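Local coordinates for protein L-Ribose isomerase (PDB 4Q0Q) that interconverts L-ribose and L-ribulose as an aldose-ketose isomerase of the cupin type, probably with the help of a bound divalent metal such as cobalt, at residues L101-M106 against R214-Y219; L36-T41 against F77-E82. All coordinates share one frame; numbering follows the deposited sequence.

Interaction 1: L101-M106 against R214-Y219. With RUU (alpha-L-ribulofuranose), chain C.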
loop_
_atom_site.group_PDB
_atom_site.type_symbol
_atom_site.label_atom_id
_atom_site.label_comp_id
_atom_site.label_asym_id
_atom_site.label_seq_id
_atom_site.Cartn_x
_atom_site.Cartn_y
_atom_site.Cartn_z
ATOM N N LEU A 101 -21.688 -8.190 -12.715
ATOM C CA LEU A 101 -20.663 -7.531 -11.913
ATOM C C LEU A 101 -19.383 -7.284 -12.702
ATOM O O LEU A 101 -18.808 -8.217 -13.270
ATOM C CB LEU A 101 -20.337 -8.395 -10.688
ATOM C CG LEU A 101 -21.484 -8.641 -9.694
ATOM C CD1 LEU A 101 -21.086 -9.712 -8.678
ATOM C CD2 LEU A 101 -21.842 -7.334 -8.999
ATOM N N CYS A 102 -18.932 -6.031 -12.720
ATOM C CA CYS A 102 -17.713 -5.672 -13.436
ATOM C C CYS A 102 -16.778 -4.861 -12.535
ATOM O O CYS A 102 -17.180 -3.848 -11.959
ATOM C CB CYS A 102 -18.056 -4.866 -14.698
ATOM S SG CYS A 102 -16.645 -4.515 -15.801
ATOM N N ASP A 103 -15.532 -5.322 -12.417
ATOM C CA ASP A 103 -14.519 -4.656 -11.594
ATOM C C ASP A 103 -13.318 -4.377 -12.492
ATOM O O ASP A 103 -12.846 -5.269 -13.191
ATOM C CB ASP A 103 -14.089 -5.579 -10.444
ATOM C CG ASP A 103 -13.381 -4.837 -9.321
ATOM O OD1 ASP A 103 -12.513 -3.992 -9.612
ATOM O OD2 ASP A 103 -13.689 -5.112 -8.136
ATOM N N LYS A 104 -12.831 -3.146 -12.495
ATOM C CA LYS A 104 -11.683 -2.822 -13.317
ATOM C C LYS A 104 -10.915 -1.642 -12.753
ATOM O O LYS A 104 -11.460 -0.821 -12.018
ATOM C CB LYS A 104 -12.118 -2.519 -14.756
ATOM C CG LYS A 104 -12.805 -1.174 -14.946
ATOM C CD LYS A 104 -14.238 -1.342 -15.452
ATOM C CE LYS A 104 -15.112 -2.037 -14.415
ATOM N NZ LYS A 104 -16.539 -2.167 -14.845
ATOM N N LEU A 105 -9.630 -1.582 -13.089
ATOM C CA LEU A 105 -8.777 -0.497 -12.647
ATOM C C LEU A 105 -8.583 0.403 -13.863
ATOM O O LEU A 105 -8.240 -0.077 -14.945
ATOM C CB LEU A 105 -7.427 -1.037 -12.184
ATOM C CG LEU A 105 -6.573 0.001 -11.463
ATOM C CD1 LEU A 105 -7.256 0.368 -10.145
ATOM C CD2 LEU A 105 -5.168 -0.547 -11.220
ATOM N N MET A 106 -8.820 1.697 -13.690
ATOM C CA MET A 106 -8.668 2.632 -14.791
ATOM C C MET A 106 -7.532 3.596 -14.493
ATOM O O MET A 106 -7.434 4.143 -13.396
ATOM C CB MET A 106 -9.986 3.385 -15.022
ATOM C CG MET A 106 -11.167 2.444 -15.291
ATOM S SD MET A 106 -12.713 3.277 -15.771
ATOM C CE MET A 106 -13.116 4.124 -14.263
ATOM N N ARG A 214 -10.745 2.679 -9.272
ATOM C CA ARG A 214 -11.389 1.390 -9.366
ATOM C C ARG A 214 -12.873 1.582 -9.670
ATOM O O ARG A 214 -13.592 2.271 -8.939
ATOM C CB ARG A 214 -11.255 0.602 -8.055
ATOM C CG ARG A 214 -12.026 -0.731 -8.096
ATOM C CD ARG A 214 -12.116 -1.399 -6.728
ATOM N NE ARG A 214 -10.800 -1.732 -6.187
ATOM C CZ ARG A 214 -10.327 -2.969 -6.068
ATOM N NH1 ARG A 214 -9.117 -3.164 -5.565
ATOM N NH2 ARG A 214 -11.064 -4.010 -6.442
ATOM N N GLU A 215 -13.333 0.979 -10.754
ATOM C CA GLU A 215 -14.739 1.062 -11.086
ATOM C C GLU A 215 -15.408 -0.256 -10.722
ATOM O O GLU A 215 -14.903 -1.334 -11.045
ATOM C CB GLU A 215 -14.941 1.321 -12.575
ATOM C CG GLU A 215 -16.401 1.292 -12.981
ATOM C CD GLU A 215 -16.596 1.479 -14.465
ATOM O OE1 GLU A 215 -16.331 2.597 -14.953
ATOM O OE2 GLU A 215 -17.006 0.511 -15.142
ATOM N N VAL A 216 -16.528 -0.163 -10.023
ATOM C CA VAL A 216 -17.309 -1.337 -9.660
ATOM C C VAL A 216 -18.665 -1.034 -10.283
ATOM O O VAL A 216 -19.320 -0.059 -9.909
ATOM C CB VAL A 216 -17.448 -1.504 -8.130
ATOM C CG1 VAL A 216 -18.505 -2.552 -7.824
ATOM C CG2 VAL A 216 -16.112 -1.941 -7.527
ATOM N N SER A 217 -19.081 -1.861 -11.235
ATOM C CA SER A 217 -20.332 -1.605 -11.928
ATOM C C SER A 217 -21.040 -2.870 -12.367
ATOM O O SER A 217 -20.577 -3.976 -12.093
ATOM C CB SER A 217 -20.040 -0.771 -13.166
ATOM O OG SER A 217 -19.397 -1.568 -14.143
ATOM N N THR A 218 -22.171 -2.696 -13.051
ATOM C CA THR A 218 -22.906 -3.840 -13.564
ATOM C C THR A 218 -22.148 -4.297 -14.815
ATOM O O THR A 218 -21.163 -3.669 -15.207
ATOM C CB THR A 218 -24.395 -3.490 -13.899
ATOM O OG1 THR A 218 -24.460 -2.413 -14.842
ATOM C CG2 THR A 218 -25.149 -3.105 -12.636
ATOM N N TYR A 219 -22.605 -5.381 -15.431
ATOM C CA TYR A 219 -21.947 -5.963 -16.596
ATOM C C TYR A 219 -21.603 -5.005 -17.733
ATOM O O TYR A 219 -22.397 -4.152 -18.113
ATOM C CB TYR A 219 -22.798 -7.108 -17.145
ATOM C CG TYR A 219 -22.048 -8.020 -18.078
ATOM C CD1 TYR A 219 -21.200 -9.011 -17.582
ATOM C CD2 TYR A 219 -22.193 -7.906 -19.462
ATOM C CE1 TYR A 219 -20.515 -9.872 -18.441
ATOM C CE2 TYR A 219 -21.515 -8.759 -20.328
ATOM C CZ TYR A 219 -20.680 -9.741 -19.811
ATOM O OH TYR A 219 -20.032 -10.608 -20.659
HETATM C C1 RUU C . -16.057 4.330 -17.416
HETATM O O1 RUU C . -17.025 5.373 -17.460
HETATM C C2 RUU C . -16.177 3.436 -18.629
HETATM O O2 RUU C . -17.494 2.910 -18.720
HETATM C C3 RUU C . -15.171 2.297 -18.696
HETATM O O3 RUU C . -15.726 1.121 -18.133
HETATM C C4 RUU C . -14.993 2.117 -20.208
HETATM O O4 RUU C . -16.055 1.312 -20.708
HETATM C C5 RUU C . -15.153 3.531 -20.755
HETATM O O5 RUU C . -15.943 4.247 -19.790
#
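C102 and S217, with K104 and E215, form the hydrogen-bonded pairs of an antiparallel ladder inside the cupin-type barrel, and the same strands line its sugar site. S217 N gives C102 O a 2.8 Å bond, and E215 N reaches K104 O at 2.9 Å; D103-V216 and L105-R214 are the non-hydrogen-bonded pairs between and beyond them. On the face carrying C102, K104, E215 and S217, K104 CG sits between the backbone N and the carbonyl carbon (chi1 74°) and the chain bends twice across E215, with K104 CD 3.3 Å from E215 OE2. The modelled NZ makes a salt bridge to that oxygen and a bond to S217 OG, but it crowds C102 SG, so its place is doubtful. E215 itself extends to the ribulofuranose: OE2 receives a weak 3.3 Å bond from sugar O3, and OE1 lies 3.0 Å from sugar C1. M106 CE flanks it, 3.6 Å from E215 OE1. On the other face R214 NH2 meets D103 OD2 at 3.3 Å in a salt bridge whose hydrogen bond is weak, the planes 78° apart; Y38 binds D103 OD1, and from the second subunit K190 pairs with D103 OD2 and E127 with R214 NH2. The E215 side chain, about 5 Å from a bound cobalt ion, makes a long, weak ion pair with K122, while E124 brings a like charge close to OE1; these charges probably partly offset one another.

Interaction 2: L36-T41 against F77-E82. With QDK (L-ribulose), chain E; RUU (alpha-L-ribulofuranose), chain D; RUU (alpha-L-ribulofuranose), chain J; RUU (alpha-L-ribulofuranose), chain B.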
loop_
_atom_site.group_PDB
_atom_site.type_symbol
_atom_site.label_atom_id
_atom_site.label_comp_id
_atom_site.label_asym_id
_atom_site.label_seq_id
_atom_site.Cartn_x
_atom_site.Cartn_y
_atom_site.Cartn_z
ATOM N N LEU A 36 -0.432 -0.859 -6.068
ATOM C CA LEU A 36 -1.612 -0.432 -5.329
ATOM C C LEU A 36 -2.503 -1.606 -4.951
ATOM O O LEU A 36 -3.664 -1.426 -4.588
ATOM C CB LEU A 36 -2.395 0.598 -6.147
ATOM C CG LEU A 36 -1.629 1.916 -6.336
ATOM C CD1 LEU A 36 -2.203 2.696 -7.509
ATOM C CD2 LEU A 36 -1.675 2.731 -5.047
ATOM N N ARG A 37 -1.939 -2.805 -5.046
ATOM C CA ARG A 37 -2.622 -4.045 -4.689
ATOM C C ARG A 37 -3.826 -4.464 -5.527
ATOM O O ARG A 37 -4.672 -5.223 -5.056
ATOM C CB ARG A 37 -3.033 -4.008 -3.208
ATOM C CG ARG A 37 -1.866 -3.889 -2.223
ATOM C CD ARG A 37 -2.377 -3.880 -0.781
ATOM N NE ARG A 37 -1.321 -3.692 0.214
ATOM C CZ ARG A 37 -0.452 -4.631 0.588
ATOM N NH1 ARG A 37 -0.497 -5.843 0.052
ATOM N NH2 ARG A 37 0.460 -4.358 1.513
ATOM N N TYR A 38 -3.931 -3.979 -6.758
ATOM C CA TYR A 38 -5.049 -4.409 -7.590
ATOM C C TYR A 38 -4.617 -5.747 -8.184
ATOM O O TYR A 38 -3.492 -5.886 -8.650
ATOM C CB TYR A 38 -5.337 -3.416 -8.715
ATOM C CG TYR A 38 -6.683 -3.660 -9.362
ATOM C CD1 TYR A 38 -7.867 -3.240 -8.740
ATOM C CD2 TYR A 38 -6.780 -4.331 -10.579
ATOM C CE1 TYR A 38 -9.109 -3.485 -9.320
ATOM C CE2 TYR A 38 -8.020 -4.584 -11.168
ATOM C CZ TYR A 38 -9.178 -4.158 -10.536
ATOM O OH TYR A 38 -10.402 -4.393 -11.132
ATOM N N PRO A 39 -5.509 -6.746 -8.180
ATOM C CA PRO A 39 -5.189 -8.074 -8.719
ATOM C C PRO A 39 -5.108 -8.151 -10.239
ATOM O O PRO A 39 -6.067 -8.560 -10.901
ATOM C CB PRO A 39 -6.307 -8.939 -8.161
ATOM C CG PRO A 39 -7.487 -7.994 -8.193
ATOM C CD PRO A 39 -6.887 -6.707 -7.651
ATOM N N ILE A 40 -3.965 -7.758 -10.791
ATOM C CA ILE A 40 -3.780 -7.802 -12.237
ATOM C C ILE A 40 -3.101 -9.104 -12.627
ATOM O O ILE A 40 -1.981 -9.385 -12.199
ATOM C CB ILE A 40 -2.932 -6.608 -12.737
ATOM C CG1 ILE A 40 -3.693 -5.299 -12.494
ATOM C CG2 ILE A 40 -2.636 -6.761 -14.235
ATOM C CD1 ILE A 40 -2.905 -4.053 -12.794
ATOM N N THR A 41 -3.796 -9.911 -13.421
ATOM C CA THR A 41 -3.254 -11.185 -13.882
ATOM C C THR A 41 -2.657 -10.977 -15.273
ATOM O O THR A 41 -2.840 -9.921 -15.875
ATOM C CB THR A 41 -4.349 -12.279 -13.943
ATOM O OG1 THR A 41 -5.400 -11.862 -14.820
ATOM C CG2 THR A 41 -4.931 -12.527 -12.555
ATOM N N PHE A 77 -7.814 -2.168 -16.847
ATOM C CA PHE A 77 -7.489 -3.550 -16.537
ATOM C C PHE A 77 -8.741 -4.132 -15.904
ATOM O O PHE A 77 -9.094 -3.781 -14.781
ATOM C CB PHE A 77 -6.322 -3.624 -15.554
ATOM C CG PHE A 77 -5.008 -3.174 -16.136
ATOM C CD1 PHE A 77 -4.458 -3.835 -17.233
ATOM C CD2 PHE A 77 -4.306 -2.117 -15.569
ATOM C CE1 PHE A 77 -3.220 -3.447 -17.755
ATOM C CE2 PHE A 77 -3.071 -1.721 -16.081
ATOM C CZ PHE A 77 -2.527 -2.390 -17.178
ATOM N N GLU A 78 -9.413 -5.010 -16.641
ATOM C CA GLU A 78 -10.643 -5.636 -16.176
ATOM C C GLU A 78 -10.374 -6.941 -15.427
ATOM O O GLU A 78 -9.934 -7.927 -16.024
ATOM C CB GLU A 78 -11.551 -5.881 -17.382
ATOM C CG GLU A 78 -12.885 -6.520 -17.092
ATOM C CD GLU A 78 -13.735 -6.652 -18.344
ATOM O OE1 GLU A 78 -14.475 -5.701 -18.676
ATOM O OE2 GLU A 78 -13.650 -7.709 -19.006
ATOM N N SER A 79 -10.632 -6.946 -14.121
ATOM C CA SER A 79 -10.410 -8.152 -13.322
ATOM C C SER A 79 -11.675 -8.994 -13.216
ATOM O O SER A 79 -11.624 -10.187 -12.896
ATOM C CB SER A 79 -9.940 -7.783 -11.910
ATOM O OG SER A 79 -10.962 -7.117 -11.186
ATOM N N LEU A 80 -12.817 -8.369 -13.482
ATOM C CA LEU A 80 -14.081 -9.068 -13.384
ATOM C C LEU A 80 -15.170 -8.479 -14.279
ATOM O O LEU A 80 -15.365 -7.262 -14.328
ATOM C CB LEU A 80 -14.560 -9.042 -11.927
ATOM C CG LEU A 80 -15.873 -9.769 -11.622
ATOM C CD1 LEU A 80 -15.642 -11.276 -11.606
ATOM C CD2 LEU A 80 -16.412 -9.298 -10.280
ATOM N N ASN A 81 -15.860 -9.363 -14.992
ATOM C CA ASN A 81 -16.977 -9.005 -15.857
ATOM C C ASN A 81 -17.836 -10.263 -15.874
ATOM O O ASN A 81 -17.820 -11.061 -16.815
ATOM C CB ASN A 81 -16.507 -8.632 -17.269
ATOM C CG ASN A 81 -17.568 -7.865 -18.043
ATOM O OD1 ASN A 81 -18.351 -7.115 -17.459
ATOM N ND2 ASN A 81 -17.586 -8.032 -19.360
ATOM N N GLU A 82 -18.572 -10.422 -14.781
ATOM C CA GLU A 82 -19.438 -11.559 -14.532
ATOM C C GLU A 82 -20.907 -11.270 -14.847
ATOM O O GLU A 82 -21.499 -10.337 -14.304
ATOM C CB GLU A 82 -19.282 -11.967 -13.062
ATOM C CG GLU A 82 -20.348 -12.916 -12.534
ATOM C CD GLU A 82 -20.387 -14.230 -13.282
ATOM O OE1 GLU A 82 -19.309 -14.802 -13.532
ATOM O OE2 GLU A 82 -21.495 -14.695 -13.613
HETATM C C1 QDK E . -10.332 -10.869 -15.705
HETATM O O1 QDK E . -9.095 -10.765 -16.380
HETATM C C2 QDK E . -11.374 -11.419 -16.645
HETATM O O2 QDK E . -11.180 -12.487 -17.231
HETATM C C3 QDK E . -12.580 -10.566 -17.005
HETATM O O3 QDK E . -12.460 -10.111 -18.344
HETATM C C4 QDK E . -13.862 -11.383 -16.845
HETATM O O4 QDK E . -13.885 -12.437 -17.796
HETATM C C5 QDK E . -13.935 -11.951 -15.433
HETATM O O5 QDK E . -15.170 -12.618 -15.247
HETATM C C1 RUU D . -8.934 -5.116 -19.556
HETATM O O1 RUU D . -7.827 -5.985 -19.340
HETATM C C2 RUU D . -9.321 -5.051 -21.026
HETATM O O2 RUU D . -8.597 -4.017 -21.674
HETATM C C3 RUU D . -10.817 -4.848 -21.257
HETATM O O3 RUU D . -11.059 -3.513 -21.673
HETATM C C4 RUU D . -11.168 -5.815 -22.389
HETATM O O4 RUU D . -11.150 -5.126 -23.630
HETATM C C5 RUU D . -10.053 -6.859 -22.375
HETATM O O5 RUU D . -8.956 -6.299 -21.634
HETATM C C1 RUU J . 0.958 -6.281 -4.892
HETATM O O1 RUU J . 1.786 -6.789 -3.857
HETATM C C2 RUU J . -0.124 -7.274 -5.279
HETATM O O2 RUU J . -0.864 -7.664 -4.130
HETATM C C3 RUU J . 0.421 -8.505 -6.001
HETATM O O3 RUU J . -0.184 -9.675 -5.471
HETATM C C4 RUU J . 0.011 -8.335 -7.464
HETATM O O4 RUU J . -0.539 -9.549 -7.955
HETATM C C5 RUU J . -1.059 -7.246 -7.465
HETATM O O5 RUU J . -1.016 -6.600 -6.184
HETATM C C1 RUU B . 3.007 -6.826 2.942
HETATM O O1 RUU B . 2.508 -7.404 1.745
HETATM C C2 RUU B . 4.482 -7.133 3.136
HETATM O O2 RUU B . 5.220 -6.734 1.988
HETATM C C3 RUU B . 4.754 -8.601 3.456
HETATM O O3 RUU B . 5.852 -9.062 2.684
HETATM C C4 RUU B . 5.123 -8.634 4.939
HETATM O O4 RUU B . 6.281 -9.433 5.132
HETATM C C5 RUU B . 5.425 -7.186 5.318
HETATM O O5 RUU B . 4.934 -6.353 4.257
#
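Y38 carries this contact, a loop tyrosine laid against the corner that strand 73-82 turns at S79. Its CB points toward 77-82, and with CG anti to the backbone N (chi1 -166°) the ring runs straight on in that direction. Near the root of the ring, P39 CD lies 3.5 Å above one face, offset toward the rim, while I40 CG1 comes in at the edge beside CD2. Further out, CE2 reaches S79 CB at 3.8 Å and approaches the carbonyl F77 O obliquely at 3.9 Å. At the tip, the phenol bonds to D103 OD1. Y38 OH and S79 OG lie 2.8 Å apart, close enough for a second hydrogen bond, although the S79 proton may go instead to D103 O, in a weak bond. S79 and L80 together face D103 in a classic beta bulge. A second touch lies two residues along each segment, where I40 CD1 meets F77 CD2 at 3.7 Å, the methyl approaching the ring on a slant. E78 points away from the loop, and its OE2 accepts a 2.8 Å bond from O3 of the open-chain L-ribulose. The loop itself starts from a Schellman motif at R37, which closes helix 19-35, and then bends through an inverse gamma turn centred on P39. F77 projects from strand 73-82 onto V26, A29 and A30 of that helix, while Y38 also touches L105 and R214 on strands 101-108 and 211-217.

Overall arrangement
Interaction 2 closes before interaction 1 opens along the chain, and their centres lie about 9 Å apart on the same side of the molecule. Both reach one antiparallel sheet, in which strand 101-108 runs between strands 73-82 and 211-217: interaction 1 pairs 101-108 with 211-217, whereas interaction 2 packs the loop onto neighbouring strand 73-82. L101 N and E82 O, 2.7 Å apart, probably form a hydrogen bond between the two strands. The loop after helix 19-35 thus reaches, by Y38, the strand that carries K104 on its sugar-facing side. Both contacts also touch the second subunit, which places this part of the barrel at the junction of the N-terminal helix, the site and the subunit interface.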